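Vibralactone Cyclase (Boreostereum vibrans, PDB 6KD0) probably catalyses the cyclization that forms the fused bicyclic beta-lactone of vibralactone, using an alpha/beta-hydrolase fold. Local coordinates at residues L54-Y64 and Y116-K124; L201-P209 and F326-L337. All coordinates share one frame; numbering follows the deposited sequence.

Contact 1: L54-Y64 and Y116-K124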
loop_
_atom_site.group_PDB
_atom_site.type_symbol
_atom_site.label_atom_id
_atom_site.label_comp_id
_atom_site.label_asym_id
_atom_site.label_seq_id
_atom_site.Cartn_x
_atom_site.Cartn_y
_atom_site.Cartn_z
ATOM N N LEU A 54 7.272 -17.487 4.589
ATOM C CA LEU A 54 6.419 -17.672 3.420
ATOM C C LEU A 54 6.924 -18.756 2.478
ATOM O O LEU A 54 6.139 -19.248 1.660
ATOM C CB LEU A 54 6.314 -16.368 2.637
ATOM C CG LEU A 54 5.041 -15.525 2.622
ATOM C CD1 LEU A 54 4.094 -15.825 3.747
ATOM C CD2 LEU A 54 5.427 -14.034 2.568
ATOM N N GLU A 55 8.209 -19.120 2.568
ATOM C CA GLU A 55 8.820 -20.086 1.652
ATOM C C GLU A 55 7.991 -21.346 1.423
ATOM O O GLU A 55 7.816 -21.728 0.255
ATOM C CB GLU A 55 10.220 -20.436 2.178
ATOM C CG GLU A 55 10.979 -21.441 1.341
ATOM C CD GLU A 55 11.640 -20.808 0.137
ATOM O OE1 GLU A 55 11.568 -21.403 -0.960
ATOM O OE2 GLU A 55 12.241 -19.720 0.289
ATOM N N PRO A 56 7.447 -22.021 2.448
ATOM C CA PRO A 56 6.651 -23.234 2.182
ATOM C C PRO A 56 5.323 -22.976 1.498
ATOM O O PRO A 56 4.709 -23.937 1.036
ATOM C CB PRO A 56 6.419 -23.836 3.575
ATOM C CG PRO A 56 7.303 -23.104 4.506
ATOM C CD PRO A 56 7.622 -21.794 3.895
ATOM N N SER A 57 4.848 -21.734 1.443
ATOM C CA SER A 57 3.610 -21.394 0.762
ATOM C C SER A 57 3.831 -20.932 -0.672
ATOM O O SER A 57 2.853 -20.679 -1.373
ATOM C CB SER A 57 2.861 -20.308 1.533
ATOM O OG SER A 57 2.610 -20.721 2.859
ATOM N N LEU A 58 5.074 -20.814 -1.124
ATOM C CA LEU A 58 5.310 -20.386 -2.498
ATOM C C LEU A 58 4.738 -21.426 -3.461
ATOM O O LEU A 58 4.813 -22.632 -3.186
ATOM C CB LEU A 58 6.802 -20.207 -2.765
ATOM C CG LEU A 58 7.571 -19.022 -2.172
ATOM C CD1 LEU A 58 9.024 -19.090 -2.619
ATOM C CD2 LEU A 58 6.973 -17.685 -2.572
ATOM N N PRO A 59 4.165 -21.008 -4.590
ATOM C CA PRO A 59 3.758 -21.987 -5.598
ATOM C C PRO A 59 4.970 -22.678 -6.201
ATOM O O PRO A 59 6.093 -22.160 -6.198
ATOM C CB PRO A 59 3.016 -21.157 -6.656
ATOM C CG PRO A 59 3.297 -19.716 -6.360
ATOM C CD PRO A 59 3.923 -19.611 -5.001
ATOM N N SER A 60 4.715 -23.873 -6.736
ATOM C CA SER A 60 5.693 -24.569 -7.564
ATOM C C SER A 60 6.226 -23.631 -8.632
ATOM O O SER A 60 5.507 -22.758 -9.122
ATOM C CB SER A 60 5.051 -25.789 -8.231
ATOM O OG SER A 60 4.259 -26.510 -7.320
ATOM N N GLU A 61 7.495 -23.812 -8.985
ATOM C CA GLU A 61 8.142 -22.905 -9.923
ATOM C C GLU A 61 7.549 -23.000 -11.318
ATOM O O GLU A 61 7.717 -22.071 -12.110
ATOM C CB GLU A 61 9.648 -23.175 -9.965
ATOM C CG GLU A 61 10.360 -22.827 -8.660
ATOM C CD GLU A 61 11.850 -23.140 -8.686
ATOM O OE1 GLU A 61 12.292 -23.882 -9.599
ATOM O OE2 GLU A 61 12.569 -22.650 -7.782
ATOM N N ASP A 62 6.849 -24.091 -11.635
ATOM C CA ASP A 62 6.194 -24.195 -12.932
ATOM C C ASP A 62 4.961 -23.308 -13.043
ATOM O O ASP A 62 4.457 -23.105 -14.154
ATOM C CB ASP A 62 5.781 -25.639 -13.196
ATOM C CG ASP A 62 4.927 -26.198 -12.082
ATOM O OD1 ASP A 62 5.491 -26.469 -11.004
ATOM O OD2 ASP A 62 3.700 -26.334 -12.265
ATOM N N ARG A 63 4.449 -22.789 -11.930
ATOM C CA ARG A 63 3.146 -22.140 -11.921
ATOM C C ARG A 63 3.226 -20.628 -12.096
ATOM O O ARG A 63 2.184 -19.970 -12.208
ATOM C CB ARG A 63 2.414 -22.481 -10.621
ATOM C CG ARG A 63 2.034 -23.968 -10.509
ATOM C CD ARG A 63 1.151 -24.228 -9.303
ATOM N NE ARG A 63 -0.199 -23.704 -9.485
ATOM C CZ ARG A 63 -1.192 -24.364 -10.071
ATOM N NH1 ARG A 63 -0.992 -25.586 -10.542
ATOM N NH2 ARG A 63 -2.380 -23.797 -10.192
ATOM N N TYR A 64 4.426 -20.061 -12.125
ATOM C CA TYR A 64 4.565 -18.631 -12.361
ATOM C C TYR A 64 5.962 -18.371 -12.893
ATOM O O TYR A 64 6.877 -19.172 -12.707
ATOM C CB TYR A 64 4.323 -17.826 -11.080
ATOM C CG TYR A 64 5.440 -18.003 -10.083
ATOM C CD1 TYR A 64 5.451 -19.092 -9.223
ATOM C CD2 TYR A 64 6.506 -17.105 -10.020
ATOM C CE1 TYR A 64 6.480 -19.273 -8.318
ATOM C CE2 TYR A 64 7.543 -17.281 -9.119
ATOM C CZ TYR A 64 7.518 -18.360 -8.269
ATOM O OH TYR A 64 8.543 -18.557 -7.368
ATOM N N TYR A 116 7.690 -12.382 -2.308
ATOM C CA TYR A 116 7.045 -13.675 -2.084
ATOM C C TYR A 116 5.530 -13.535 -2.068
ATOM O O TYR A 116 4.824 -14.338 -2.699
ATOM C CB TYR A 116 7.547 -14.314 -0.788
ATOM C CG TYR A 116 8.915 -14.961 -0.926
ATOM C CD1 TYR A 116 9.785 -14.596 -1.952
ATOM C CD2 TYR A 116 9.341 -15.918 -0.021
ATOM C CE1 TYR A 116 11.042 -15.178 -2.077
ATOM C CE2 TYR A 116 10.584 -16.511 -0.138
ATOM C CZ TYR A 116 11.429 -16.140 -1.161
ATOM O OH TYR A 116 12.658 -16.724 -1.263
ATOM N N ASP A 117 5.010 -12.487 -1.413
ATOM C CA ASP A 117 3.560 -12.338 -1.358
ATOM C C ASP A 117 2.986 -12.265 -2.767
ATOM O O ASP A 117 1.982 -12.918 -3.070
ATOM C CB ASP A 117 3.178 -11.092 -0.560
ATOM C CG ASP A 117 3.072 -11.354 0.939
ATOM O OD1 ASP A 117 2.520 -12.400 1.323
ATOM O OD2 ASP A 117 3.544 -10.515 1.737
ATOM N N LEU A 118 3.663 -11.538 -3.668
ATOM C CA LEU A 118 3.115 -11.373 -5.014
ATOM C C LEU A 118 3.283 -12.649 -5.843
ATOM O O LEU A 118 2.395 -12.969 -6.648
ATOM C CB LEU A 118 3.754 -10.169 -5.715
ATOM C CG LEU A 118 3.364 -8.804 -5.112
ATOM C CD1 LEU A 118 4.077 -7.651 -5.811
ATOM C CD2 LEU A 118 1.842 -8.575 -5.145
ATOM N N ARG A 119 4.373 -13.407 -5.634
ATOM C CA ARG A 119 4.468 -14.722 -6.263
ATOM C C ARG A 119 3.254 -15.550 -5.884
ATOM O O ARG A 119 2.632 -16.201 -6.735
ATOM C CB ARG A 119 5.744 -15.449 -5.841
ATOM C CG ARG A 119 7.024 -14.891 -6.391
ATOM C CD ARG A 119 8.193 -15.570 -5.707
ATOM N NE ARG A 119 9.434 -14.820 -5.834
ATOM C CZ ARG A 119 10.568 -15.326 -6.307
ATOM N NH1 ARG A 119 10.625 -16.597 -6.712
ATOM N NH2 ARG A 119 11.641 -14.571 -6.363
ATOM N N ILE A 120 2.882 -15.500 -4.601
ATOM C CA ILE A 120 1.737 -16.276 -4.152
ATOM C C ILE A 120 0.467 -15.749 -4.803
ATOM O O ILE A 120 -0.310 -16.517 -5.399
ATOM C CB ILE A 120 1.676 -16.249 -2.616
ATOM C CG1 ILE A 120 2.900 -16.995 -2.073
ATOM C CG2 ILE A 120 0.362 -16.830 -2.109
ATOM C CD1 ILE A 120 3.223 -16.707 -0.650
ATOM N N ILE A 121 0.302 -14.419 -4.808
ATOM C CA ILE A 121 -0.973 -13.833 -5.204
ATOM C C ILE A 121 -1.204 -14.048 -6.687
ATOM O O ILE A 121 -2.317 -14.385 -7.113
ATOM C CB ILE A 121 -1.030 -12.336 -4.828
ATOM C CG1 ILE A 121 -1.341 -12.172 -3.334
ATOM C CG2 ILE A 121 -2.061 -11.602 -5.697
ATOM C CD1 ILE A 121 -1.167 -10.765 -2.810
ATOM N N CYS A 122 -0.151 -13.893 -7.494
ATOM C CA CYS A 122 -0.313 -14.061 -8.933
ATOM C C CYS A 122 -0.786 -15.471 -9.259
ATOM O O CYS A 122 -1.630 -15.651 -10.142
ATOM C CB CYS A 122 0.981 -13.696 -9.664
ATOM S SG CYS A 122 2.148 -15.017 -10.073
ATOM N N ASP A 123 -0.335 -16.468 -8.490
ATOM C CA ASP A 123 -0.818 -17.829 -8.716
ATOM C C ASP A 123 -2.220 -18.010 -8.148
ATOM O O ASP A 123 -3.079 -18.630 -8.789
ATOM C CB ASP A 123 0.169 -18.822 -8.101
ATOM C CG ASP A 123 -0.331 -20.252 -8.108
ATOM O OD1 ASP A 123 -0.468 -20.824 -9.208
ATOM O OD2 ASP A 123 -0.560 -20.799 -7.006
ATOM N N LYS A 124 -2.485 -17.433 -6.971
ATOM C CA LYS A 124 -3.767 -17.670 -6.315
ATOM C C LYS A 124 -4.901 -17.013 -7.082
ATOM O O LYS A 124 -5.966 -17.608 -7.246
ATOM C CB LYS A 124 -3.725 -17.165 -4.875
ATOM C CG LYS A 124 -5.087 -17.107 -4.194
ATOM C CD LYS A 124 -5.150 -18.026 -2.992
ATOM C CE LYS A 124 -6.592 -18.173 -2.490
ATOM N NZ LYS A 124 -7.103 -19.553 -2.727
HETATM O O HOH W 1 -0.279 -20.216 -11.669
HETATM O O HOH W 2 -3.695 -21.645 -9.024
#
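With CG set between its backbone N and carbonyl carbon (chi1 70°), Tyr64 has its ring beside Arg119, whose CB lies over one face near the rim and whose CG is 3.7 Å from CE2 of that ring; the two side chains cross at a slant. The guanidinium arrives at the phenol end: Arg119 NH1 donates to Tyr64 OH over 2.9 Å, and the oxygen lies close to the guanidinium plane. Asp115 forms a salt bridge with Arg119 NH2, so the guanidinium has a second partner. Nearer the end of 116-124, Arg63 bends at chi3 (72°) and brings NE to Asp123 OD1 at 2.9 Å, a salt bridge in which the two flat groups stand nearly perpendicular. A water joins Arg63 NH2 to Asp123 O. Pro59 rests its CG 3.6 Å from Arg119 O. Farther toward the start of 116-124, Leu58 covers a face of the Tyr116 ring, with CD1 4.0 Å from its centroid in a CH-pi contact, and Leu54 CG packs 3.9 Å from Ile120 CD1. The loop between helix 35-54 and strand 64-73 thus lies along one side of helix 115-125, while Leu118 of that helix packs on strands 76-85 and 128-132 and Ile121 on helix 321-338.

Contact 2: L201-P209 and F326-L337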
loop_
_atom_site.group_PDB
_atom_site.type_symbol
_atom_site.label_atom_id
_atom_site.label_comp_id
_atom_site.label_asym_id
_atom_site.label_seq_id
_atom_site.Cartn_x
_atom_site.Cartn_y
_atom_site.Cartn_z
ATOM N N LEU A 201 -8.397 2.319 -14.265
ATOM C CA LEU A 201 -8.354 1.507 -13.058
ATOM C C LEU A 201 -9.753 0.985 -12.764
ATOM O O LEU A 201 -10.736 1.713 -12.915
ATOM C CB LEU A 201 -7.841 2.335 -11.880
ATOM C CG LEU A 201 -6.349 2.663 -11.908
ATOM C CD1 LEU A 201 -5.997 3.631 -10.770
ATOM C CD2 LEU A 201 -5.520 1.387 -11.769
ATOM N N THR A 202 -9.854 -0.283 -12.362
ATOM C CA THR A 202 -11.146 -0.841 -11.982
ATOM C C THR A 202 -11.275 -1.086 -10.482
ATOM O O THR A 202 -12.326 -1.548 -10.035
ATOM C CB THR A 202 -11.420 -2.145 -12.743
ATOM O OG1 THR A 202 -10.452 -3.138 -12.371
ATOM C CG2 THR A 202 -11.314 -1.906 -14.237
ATOM N N GLY A 203 -10.246 -0.796 -9.698
ATOM C CA GLY A 203 -10.333 -1.019 -8.272
ATOM C C GLY A 203 -9.064 -0.563 -7.591
ATOM O O GLY A 203 -8.018 -0.387 -8.225
ATOM N N GLN A 204 -9.175 -0.377 -6.283
ATOM C CA GLN A 204 -8.038 0.060 -5.498
ATOM C C GLN A 204 -8.087 -0.537 -4.104
ATOM O O GLN A 204 -9.127 -0.503 -3.447
ATOM C CB GLN A 204 -7.995 1.582 -5.390
ATOM C CG GLN A 204 -6.906 2.064 -4.463
ATOM C CD GLN A 204 -6.561 3.498 -4.734
ATOM O OE1 GLN A 204 -7.443 4.300 -5.037
ATOM N NE2 GLN A 204 -5.279 3.832 -4.653
ATOM N N LEU A 205 -6.952 -1.054 -3.642
ATOM C CA LEU A 205 -6.814 -1.573 -2.288
ATOM C C LEU A 205 -5.697 -0.812 -1.604
ATOM O O LEU A 205 -4.618 -0.655 -2.184
ATOM C CB LEU A 205 -6.490 -3.071 -2.291
ATOM C CG LEU A 205 -6.464 -3.757 -0.918
ATOM C CD1 LEU A 205 -6.936 -5.198 -1.053
ATOM C CD2 LEU A 205 -5.076 -3.721 -0.281
ATOM N N VAL A 206 -5.935 -0.349 -0.375
ATOM C CA VAL A 206 -4.843 0.253 0.383
ATOM C C VAL A 206 -4.850 -0.275 1.810
ATOM O O VAL A 206 -5.893 -0.642 2.367
ATOM C CB VAL A 206 -4.877 1.805 0.370
ATOM C CG1 VAL A 206 -4.747 2.331 -1.052
ATOM C CG2 VAL A 206 -6.138 2.317 1.016
ATOM N N GLN A 207 -3.665 -0.317 2.405
ATOM C CA GLN A 207 -3.511 -0.735 3.791
ATOM C C GLN A 207 -2.888 0.416 4.563
ATOM O O GLN A 207 -1.773 0.839 4.244
ATOM C CB GLN A 207 -2.639 -1.991 3.901
ATOM C CG GLN A 207 -3.045 -3.135 2.970
ATOM C CD GLN A 207 -1.970 -4.209 2.845
ATOM O OE1 GLN A 207 -0.781 -3.903 2.741
ATOM N NE2 GLN A 207 -2.384 -5.478 2.832
ATOM N N TYR A 208 -3.608 0.908 5.578
ATOM C CA TYR A 208 -3.171 1.897 6.566
ATOM C C TYR A 208 -2.259 2.984 5.991
ATOM O O TYR A 208 -1.151 3.169 6.496
ATOM C CB TYR A 208 -2.497 1.171 7.758
ATOM C CG TYR A 208 -1.548 0.006 7.446
ATOM C CD1 TYR A 208 -0.235 0.229 7.062
ATOM C CD2 TYR A 208 -1.964 -1.328 7.564
ATOM C CE1 TYR A 208 0.639 -0.815 6.786
ATOM C CE2 TYR A 208 -1.095 -2.385 7.276
ATOM C CZ TYR A 208 0.205 -2.122 6.896
ATOM O OH TYR A 208 1.102 -3.137 6.599
ATOM N N PRO A 209 -2.688 3.739 4.971
ATOM C CA PRO A 209 -1.809 4.786 4.358
ATOM C C PRO A 209 -1.826 6.085 5.143
ATOM O O PRO A 209 -2.842 6.425 5.768
ATOM C CB PRO A 209 -2.447 5.003 2.973
ATOM C CG PRO A 209 -3.930 4.765 3.248
ATOM C CD PRO A 209 -3.941 3.572 4.202
ATOM N N PHE A 326 -4.957 -11.248 8.166
ATOM C CA PHE A 326 -4.801 -9.967 7.481
ATOM C C PHE A 326 -4.380 -10.166 6.023
ATOM O O PHE A 326 -4.933 -9.540 5.108
ATOM C CB PHE A 326 -3.785 -9.099 8.238
ATOM C CG PHE A 326 -3.755 -7.644 7.790
ATOM C CD1 PHE A 326 -3.090 -7.264 6.629
ATOM C CD2 PHE A 326 -4.383 -6.664 8.544
ATOM C CE1 PHE A 326 -3.066 -5.914 6.217
ATOM C CE2 PHE A 326 -4.360 -5.322 8.149
ATOM C CZ PHE A 326 -3.701 -4.955 6.989
ATOM N N GLN A 327 -3.405 -11.041 5.778
ATOM C CA GLN A 327 -3.003 -11.257 4.384
ATOM C C GLN A 327 -4.108 -11.951 3.587
ATOM O O GLN A 327 -4.345 -11.611 2.415
ATOM C CB GLN A 327 -1.699 -12.042 4.287
ATOM C CG GLN A 327 -1.181 -12.151 2.850
ATOM C CD GLN A 327 -0.806 -10.800 2.234
ATOM O OE1 GLN A 327 -0.659 -9.793 2.934
ATOM N NE2 GLN A 327 -0.631 -10.784 0.923
ATOM N N GLU A 328 -4.813 -12.901 4.214
ATOM C CA GLU A 328 -5.921 -13.579 3.543
ATOM C C GLU A 328 -7.025 -12.597 3.174
ATOM O O GLU A 328 -7.603 -12.683 2.087
ATOM C CB GLU A 328 -6.485 -14.690 4.430
ATOM C CG GLU A 328 -5.567 -15.897 4.591
ATOM C CD GLU A 328 -6.009 -16.810 5.739
ATOM O OE1 GLU A 328 -7.152 -16.640 6.225
ATOM O OE2 GLU A 328 -5.216 -17.687 6.155
ATOM N N GLU A 329 -7.329 -11.656 4.067
ATOM C CA GLU A 329 -8.354 -10.659 3.778
ATOM C C GLU A 329 -7.874 -9.630 2.755
ATOM O O GLU A 329 -8.691 -9.099 1.990
ATOM C CB GLU A 329 -8.800 -9.976 5.064
ATOM C CG GLU A 329 -9.916 -8.952 4.837
ATOM C CD GLU A 329 -10.790 -8.750 6.062
ATOM O OE1 GLU A 329 -11.920 -8.221 5.906
ATOM O OE2 GLU A 329 -10.342 -9.109 7.180
ATOM N N THR A 330 -6.566 -9.340 2.720
ATOM C CA THR A 330 -6.004 -8.561 1.616
ATOM C C THR A 330 -6.322 -9.229 0.288
ATOM O O THR A 330 -6.814 -8.591 -0.660
ATOM C CB THR A 330 -4.478 -8.423 1.773
ATOM O OG1 THR A 330 -4.167 -7.678 2.958
ATOM C CG2 THR A 330 -3.871 -7.714 0.551
ATOM N N ILE A 331 -6.042 -10.528 0.207
ATOM C CA ILE A 331 -6.259 -11.270 -1.030
ATOM C C ILE A 331 -7.747 -11.347 -1.364
ATOM O O ILE A 331 -8.133 -11.264 -2.538
ATOM C CB ILE A 331 -5.608 -12.661 -0.929
ATOM C CG1 ILE A 331 -4.083 -12.510 -0.855
ATOM C CG2 ILE A 331 -6.021 -13.520 -2.104
ATOM C CD1 ILE A 331 -3.357 -13.811 -0.556
ATOM N N GLU A 332 -8.602 -11.467 -0.342
ATOM C CA GLU A 332 -10.054 -11.473 -0.552
ATOM C C GLU A 332 -10.551 -10.125 -1.062
ATOM O O GLU A 332 -11.470 -10.066 -1.888
ATOM C CB GLU A 332 -10.786 -11.830 0.743
ATOM C CG GLU A 332 -10.921 -13.316 1.039
ATOM C CD GLU A 332 -11.491 -13.574 2.435
ATOM O OE1 GLU A 332 -11.406 -14.735 2.909
ATOM O OE2 GLU A 332 -12.027 -12.617 3.053
ATOM N N GLY A 333 -9.981 -9.029 -0.561
ATOM C CA GLY A 333 -10.346 -7.717 -1.080
ATOM C C GLY A 333 -9.916 -7.540 -2.524
ATOM O O GLY A 333 -10.655 -6.994 -3.350
ATOM N N MET A 334 -8.711 -8.004 -2.848
ATOM C CA MET A 334 -8.306 -8.053 -4.252
ATOM C C MET A 334 -9.303 -8.847 -5.088
ATOM O O MET A 334 -9.662 -8.439 -6.199
ATOM C CB MET A 334 -6.915 -8.660 -4.386
ATOM C CG MET A 334 -5.817 -7.781 -3.784
ATOM S SD MET A 334 -4.185 -8.519 -3.886
ATOM C CE MET A 334 -3.195 -7.090 -3.380
ATOM N N SER A 335 -9.703 -10.020 -4.598
ATOM C CA SER A 335 -10.646 -10.846 -5.347
ATOM C C SER A 335 -11.963 -10.122 -5.549
ATOM O O SER A 335 -12.556 -10.213 -6.625
ATOM C CB SER A 335 -10.867 -12.177 -4.637
ATOM O OG SER A 335 -9.821 -13.054 -4.977
ATOM N N TRP A 336 -12.433 -9.394 -4.528
ATOM C CA TRP A 336 -13.639 -8.584 -4.672
ATOM C C TRP A 336 -13.468 -7.568 -5.787
ATOM O O TRP A 336 -14.303 -7.474 -6.696
ATOM C CB TRP A 336 -13.971 -7.890 -3.352
ATOM C CG TRP A 336 -15.073 -6.880 -3.470
ATOM C CD1 TRP A 336 -16.362 -7.105 -3.874
ATOM C CD2 TRP A 336 -14.975 -5.476 -3.199
ATOM N NE1 TRP A 336 -17.077 -5.926 -3.857
ATOM C CE2 TRP A 336 -16.249 -4.912 -3.449
ATOM C CE3 TRP A 336 -13.940 -4.648 -2.759
ATOM C CZ2 TRP A 336 -16.510 -3.548 -3.280
ATOM C CZ3 TRP A 336 -14.191 -3.294 -2.597
ATOM C CH2 TRP A 336 -15.476 -2.760 -2.852
ATOM N N LEU A 337 -12.359 -6.828 -5.762
ATOM C CA LEU A 337 -12.129 -5.820 -6.792
ATOM C C LEU A 337 -12.046 -6.440 -8.186
ATOM O O LEU A 337 -12.621 -5.913 -9.145
ATOM C CB LEU A 337 -10.862 -5.036 -6.466
ATOM C CG LEU A 337 -10.960 -4.224 -5.175
ATOM C CD1 LEU A 337 -9.579 -3.652 -4.780
ATOM C CD2 LEU A 337 -11.988 -3.106 -5.319
HETATM O O HOH W 3 -11.734 -5.354 -11.788
HETATM O O HOH W 4 0.272 -7.296 2.293
#
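Thr330 OG1 is engaged from two directions: it weakly accepts from Gln207 NE2 of the strand, 2.8 Å away with a bent N-H...O angle of 124°, and it donates its own proton to Phe326 O at 2.9 Å. That carbonyl oxygen also receives the backbone N of Thr330, the two donors coming from opposite faces of the carbonyl plane. Gln207, extended beyond CG, crosses Thr330 at about a right angle and also sets NE2 at the edge of the Phe326 ring, 3.5 Å from CE1. Its other amide atom, OE1, accepts from Gln176, and a water links NE2 to Gln327 OE1. Beyond the end of the strand, Tyr208 CE2 meets Phe326 CZ at 3.7 Å, while the Tyr208 ring also meets that of His311, a member of the probable Ser177-His311-Asp281 triad.

Farther along, aliphatic side chains carry most of the contact. A chi1 of -174° carries CG of Leu205 toward the helix, and CD1 ends 3.4 Å from Thr330 O and against Met334 CG. Leu337 spreads its two methyls over the strand, CD1 3.4 Å from Gln204 O and CD2 near Gly203 CA. The lack of a side chain at Gly203 lets Leu337 come this close. Strand 203-207 and helix 326-337 run nearly antiparallel, 166° between their directions.

Polar chemistry is thus concentrated at the Phe326 end, where an amide bonded through OE1 to Gln176 and only weakly through NE2 to Thr330 lies next to the tyrosine that touches the probable triad; toward Leu337 the joining is mainly aliphatic, with a water bridging Leu337 O and Thr202 OG1, which is also hydrogen-bonded to the backbone N of Phe171.

In the fold
The two contacts follow one another along the chain, contact 1 closing before contact 2 opens, and their centres lie about 18 Å apart. Helices 115-125 and 321-338 join them directly: Ile121 packs against Ile331, and its CD1 also meets Gln327 and Met334, while Asp117 lies beside Gln327. Contact 2 is buried near the middle of the chain, on strand 203-207 within the mixed eight-stranded sheet, whereas contact 1 is only partly buried and lies on the connection that leads into edge strand 64-73. The two helices thus lie side by side against the sheet, loop 54-64 packing on the first and strand 203-207 on the second, so that contact 1 belongs to the periphery of the alpha/beta-hydrolase fold and contact 2 to the neighbourhood of its probable catalytic centre.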